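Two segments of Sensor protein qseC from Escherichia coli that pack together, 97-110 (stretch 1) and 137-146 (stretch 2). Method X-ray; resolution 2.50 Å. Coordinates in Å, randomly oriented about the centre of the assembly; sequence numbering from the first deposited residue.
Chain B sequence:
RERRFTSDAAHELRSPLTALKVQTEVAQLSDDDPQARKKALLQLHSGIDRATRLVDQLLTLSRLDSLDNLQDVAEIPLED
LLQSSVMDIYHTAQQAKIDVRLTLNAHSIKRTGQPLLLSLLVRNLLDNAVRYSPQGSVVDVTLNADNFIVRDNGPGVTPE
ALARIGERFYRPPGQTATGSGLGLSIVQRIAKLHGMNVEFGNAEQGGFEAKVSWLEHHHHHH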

# COMPACT_ATOMS: atom_id res chain seq x y z
N LYS B 97 -16.81 -17.89 -6.73
CA LYS B 97 -17.46 -19.03 -6.05
C LYS B 97 -16.75 -19.49 -4.77
O LYS B 97 -16.77 -20.68 -4.43
CB LYS B 97 -17.69 -20.20 -7.02
N ILE B 98 -16.12 -18.55 -4.07
CA ILE B 98 -15.46 -18.82 -2.79
C ILE B 98 -16.15 -18.03 -1.68
O ILE B 98 -16.24 -16.80 -1.74
CB ILE B 98 -13.95 -18.45 -2.81
CG1 ILE B 98 -13.23 -19.04 -4.03
CG2 ILE B 98 -13.26 -18.84 -1.50
CD1 ILE B 98 -13.04 -20.56 -4.02
N ASP B 99 -16.65 -18.74 -0.67
CA ASP B 99 -17.30 -18.10 0.47
C ASP B 99 -16.32 -17.87 1.61
O ASP B 99 -15.53 -18.75 1.94
CB ASP B 99 -18.49 -18.94 0.95
CG ASP B 99 -19.74 -18.69 0.13
OD1 ASP B 99 -19.64 -18.16 -1.00
OD2 ASP B 99 -20.84 -19.03 0.63
N VAL B 100 -16.39 -16.68 2.21
CA VAL B 100 -15.54 -16.34 3.35
C VAL B 100 -16.39 -16.19 4.62
O VAL B 100 -17.26 -15.32 4.69
CB VAL B 100 -14.69 -15.07 3.10
CG1 VAL B 100 -13.76 -14.80 4.28
CG2 VAL B 100 -13.88 -15.20 1.82
N ARG B 101 -16.13 -17.05 5.59
CA ARG B 101 -16.88 -17.07 6.84
C ARG B 101 -16.03 -16.51 7.96
O ARG B 101 -14.94 -17.03 8.24
CB ARG B 101 -17.32 -18.50 7.17
CG ARG B 101 -17.95 -18.68 8.55
CD ARG B 101 -18.18 -20.15 8.87
NE ARG B 101 -19.13 -20.77 7.95
CZ ARG B 101 -19.04 -22.00 7.46
NH1 ARG B 101 -18.02 -22.79 7.80
NH2 ARG B 101 -19.96 -22.45 6.63
N LEU B 102 -16.52 -15.45 8.59
CA LEU B 102 -15.86 -14.87 9.76
C LEU B 102 -16.58 -15.24 11.05
O LEU B 102 -17.74 -14.89 11.26
CB LEU B 102 -15.75 -13.35 9.62
CG LEU B 102 -15.09 -12.60 10.79
CD1 LEU B 102 -13.61 -12.91 10.89
CD2 LEU B 102 -15.33 -11.11 10.67
N THR B 103 -15.88 -15.96 11.91
CA THR B 103 -16.39 -16.36 13.22
C THR B 103 -15.63 -15.59 14.30
O THR B 103 -14.40 -15.53 14.28
CB THR B 103 -16.23 -17.88 13.45
OG1 THR B 103 -16.93 -18.59 12.42
CG2 THR B 103 -16.78 -18.30 14.80
N LEU B 104 -16.36 -14.99 15.23
CA LEU B 104 -15.76 -14.22 16.30
C LEU B 104 -16.12 -14.83 17.65
O LEU B 104 -17.24 -14.64 18.15
CB LEU B 104 -16.19 -12.75 16.23
CG LEU B 104 -15.95 -12.01 14.91
CD1 LEU B 104 -16.82 -10.78 14.83
CD2 LEU B 104 -14.47 -11.65 14.72
N ASN B 105 -15.18 -15.58 18.22
CA ASN B 105 -15.37 -16.24 19.50
C ASN B 105 -15.07 -15.33 20.68
O ASN B 105 -15.65 -15.47 21.75
CB ASN B 105 -14.52 -17.51 19.59
CG ASN B 105 -15.05 -18.63 18.71
OD1 ASN B 105 -16.26 -18.81 18.58
ND2 ASN B 105 -14.15 -19.40 18.11
N ALA B 106 -14.15 -14.40 20.47
CA ALA B 106 -13.79 -13.43 21.48
C ALA B 106 -14.04 -12.03 20.95
O ALA B 106 -14.10 -11.82 19.73
CB ALA B 106 -12.33 -13.60 21.88
N HIS B 107 -14.20 -11.08 21.86
CA HIS B 107 -14.50 -9.71 21.51
C HIS B 107 -13.68 -8.79 22.40
O HIS B 107 -13.12 -9.24 23.41
CB HIS B 107 -16.00 -9.45 21.68
CG HIS B 107 -16.86 -10.50 21.03
ND1 HIS B 107 -17.16 -10.48 19.68
CD2 HIS B 107 -17.44 -11.61 21.53
CE1 HIS B 107 -17.91 -11.53 19.39
NE2 HIS B 107 -18.10 -12.23 20.49
N SER B 108 -13.61 -7.52 22.02
CA SER B 108 -12.79 -6.52 22.73
C SER B 108 -11.34 -6.99 22.93
O SER B 108 -10.74 -6.75 23.98
CB SER B 108 -13.43 -6.15 24.07
OG SER B 108 -14.76 -5.69 23.89
N ILE B 109 -10.80 -7.65 21.91
CA ILE B 109 -9.42 -8.12 21.92
C ILE B 109 -8.52 -7.06 21.27
O ILE B 109 -8.73 -6.69 20.11
CB ILE B 109 -9.26 -9.50 21.21
CG1 ILE B 109 -10.20 -10.55 21.83
CG2 ILE B 109 -7.81 -9.97 21.24
CD1 ILE B 109 -10.06 -10.78 23.35
N LYS B 110 -7.53 -6.59 22.02
CA LYS B 110 -6.63 -5.54 21.54
C LYS B 110 -5.18 -5.97 21.67
O LYS B 110 -4.76 -6.45 22.73
CB LYS B 110 -6.87 -4.23 22.30
CG LYS B 110 -8.27 -3.65 22.15
CD LYS B 110 -8.33 -2.23 22.69
CE LYS B 110 -9.75 -1.69 22.70
NZ LYS B 110 -10.58 -2.30 23.78
N SER B 137 -16.08 -24.06 -2.21
CA SER B 137 -15.61 -24.32 -0.85
C SER B 137 -15.66 -23.07 0.04
O SER B 137 -15.98 -21.98 -0.43
CB SER B 137 -14.20 -24.92 -0.86
OG SER B 137 -13.25 -23.99 -1.36
N VAL B 138 -15.36 -23.26 1.32
CA VAL B 138 -15.46 -22.19 2.31
C VAL B 138 -14.10 -21.89 2.94
O VAL B 138 -13.35 -22.80 3.30
CB VAL B 138 -16.47 -22.56 3.44
CG1 VAL B 138 -16.71 -21.38 4.37
CG2 VAL B 138 -17.79 -23.05 2.85
N VAL B 139 -13.80 -20.59 3.07
CA VAL B 139 -12.65 -20.13 3.84
C VAL B 139 -13.12 -19.71 5.23
O VAL B 139 -14.00 -18.86 5.37
CB VAL B 139 -11.92 -18.95 3.15
CG1 VAL B 139 -10.79 -18.42 4.03
CG2 VAL B 139 -11.38 -19.39 1.79
N ASP B 140 -12.52 -20.30 6.26
CA ASP B 140 -12.86 -20.01 7.65
C ASP B 140 -11.86 -19.08 8.32
O ASP B 140 -10.68 -19.44 8.47
CB ASP B 140 -12.98 -21.30 8.46
CG ASP B 140 -14.20 -22.11 8.09
OD1 ASP B 140 -15.32 -21.59 8.20
OD2 ASP B 140 -14.03 -23.29 7.68
N VAL B 141 -12.32 -17.90 8.72
CA VAL B 141 -11.52 -16.97 9.51
C VAL B 141 -12.12 -16.89 10.91
O VAL B 141 -13.28 -16.53 11.08
CB VAL B 141 -11.47 -15.55 8.87
CG1 VAL B 141 -10.51 -14.65 9.65
CG2 VAL B 141 -11.04 -15.63 7.41
N THR B 142 -11.31 -17.22 11.91
CA THR B 142 -11.78 -17.33 13.29
C THR B 142 -10.91 -16.51 14.24
O THR B 142 -9.69 -16.64 14.23
CB THR B 142 -11.80 -18.81 13.76
OG1 THR B 142 -12.62 -19.58 12.88
CG2 THR B 142 -12.35 -18.93 15.18
N LEU B 143 -11.54 -15.68 15.05
CA LEU B 143 -10.83 -14.95 16.09
C LEU B 143 -11.13 -15.56 17.45
O LEU B 143 -12.28 -15.61 17.88
CB LEU B 143 -11.21 -13.47 16.08
CG LEU B 143 -10.64 -12.58 17.19
CD1 LEU B 143 -9.11 -12.53 17.15
CD2 LEU B 143 -11.24 -11.19 17.11
N ASN B 144 -10.07 -16.02 18.12
CA ASN B 144 -10.15 -16.54 19.48
C ASN B 144 -9.44 -15.59 20.44
O ASN B 144 -8.82 -14.61 20.01
CB ASN B 144 -9.56 -17.95 19.54
CG ASN B 144 -10.30 -18.93 18.66
OD1 ASN B 144 -11.51 -19.11 18.80
ND2 ASN B 144 -9.59 -19.56 17.73
N ALA B 145 -9.52 -15.87 21.74
CA ALA B 145 -8.94 -15.00 22.78
C ALA B 145 -7.45 -14.69 22.57
O ALA B 145 -7.04 -13.53 22.69
CB ALA B 145 -9.16 -15.60 24.17
N ASP B 146 -6.67 -15.71 22.24
CA ASP B 146 -5.22 -15.57 22.12
C ASP B 146 -4.66 -16.04 20.77
O ASP B 146 -3.45 -16.29 20.64
CB ASP B 146 -4.52 -16.30 23.27
CG ASP B 146 -4.82 -17.79 23.31
OD1 ASP B 146 -5.66 -18.26 22.51
OD2 ASP B 146 -4.20 -18.49 24.14

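Two parallel β-strands, 99-104 and 138-143, lie side by side with their axes 4.7 Å apart at closest approach and inclined by 22°; together the two stretches bury 920 Å². In stretch 1 the odd-numbered residues D99, R101 and T103 supply both N and O to the partner, the pattern expected of parallel pairing. S137 opens the ladder: its O accepts a weak hydrogen bond from D99 N at 3.3 Å. V138 pairs with D99, and its CA lies 3.5 Å from D99 O in a CA-H...O contact. Its side chain shares a sheet face with D99, R101, T103, D140 and T142, where V138 CG1 sits over one face of the R101 guanidinium, 3.9 Å from R101 CZ; the flat, delocalised group can be covered this way while its NH1 remains free for an acid. V139 is hydrogen-bonded through both backbone polar atoms, V139 N to D99 O and V139 O to R101 N, each at 2.8 Å and nearly linear. Its buried, branched side chain turns to the opposite, apolar face, with V139 CG2 3.8 Å from I98 CG2. D140 stands beside R101, its cross-strand partner: D140 OD1 accepts from R101 NH1 at 3.0 Å in a salt bridge, reached by an arginine whose chi1 and chi2 are both t before chi3 turns to m. V141 repeats the backbone pattern, V141 N to R101 O and V141 O to T103 N, both 2.8 Å. On the apolar face, V141 CG1 meets L102 CD1 at 3.8 Å and V141 CG2 approaches V100 CG1 at 4.2 Å, so this compact side chain touches two neighbours of the other strand. T142 pairs with T103, its CA 3.3 Å from T103 O; T142 CG2 also packs 3.5 Å from N105 ND2, the threonine offering a methyl group on the more polar face. L143 gives up the most surface to stretch 1, 97 Å². L143 N donates to T103 O at 3.0 Å, and L143 O receives N105 N at 2.9 Å and, weakly, A106 N at 3.4 Å, as stretch 1 leaves its strand. L143 CB lies 4.0 Å from L104 CD2. The CA-to-CB bond of N144 points away, yet its amide end returns: N144 OD1 accepts from N105 ND2 at 2.7 Å, an amide-to-amide bond beyond the backbone ladder. A145 closes the contact, its N 3.6 Å from A106 CB and its O 3.9 Å from I109 CG2.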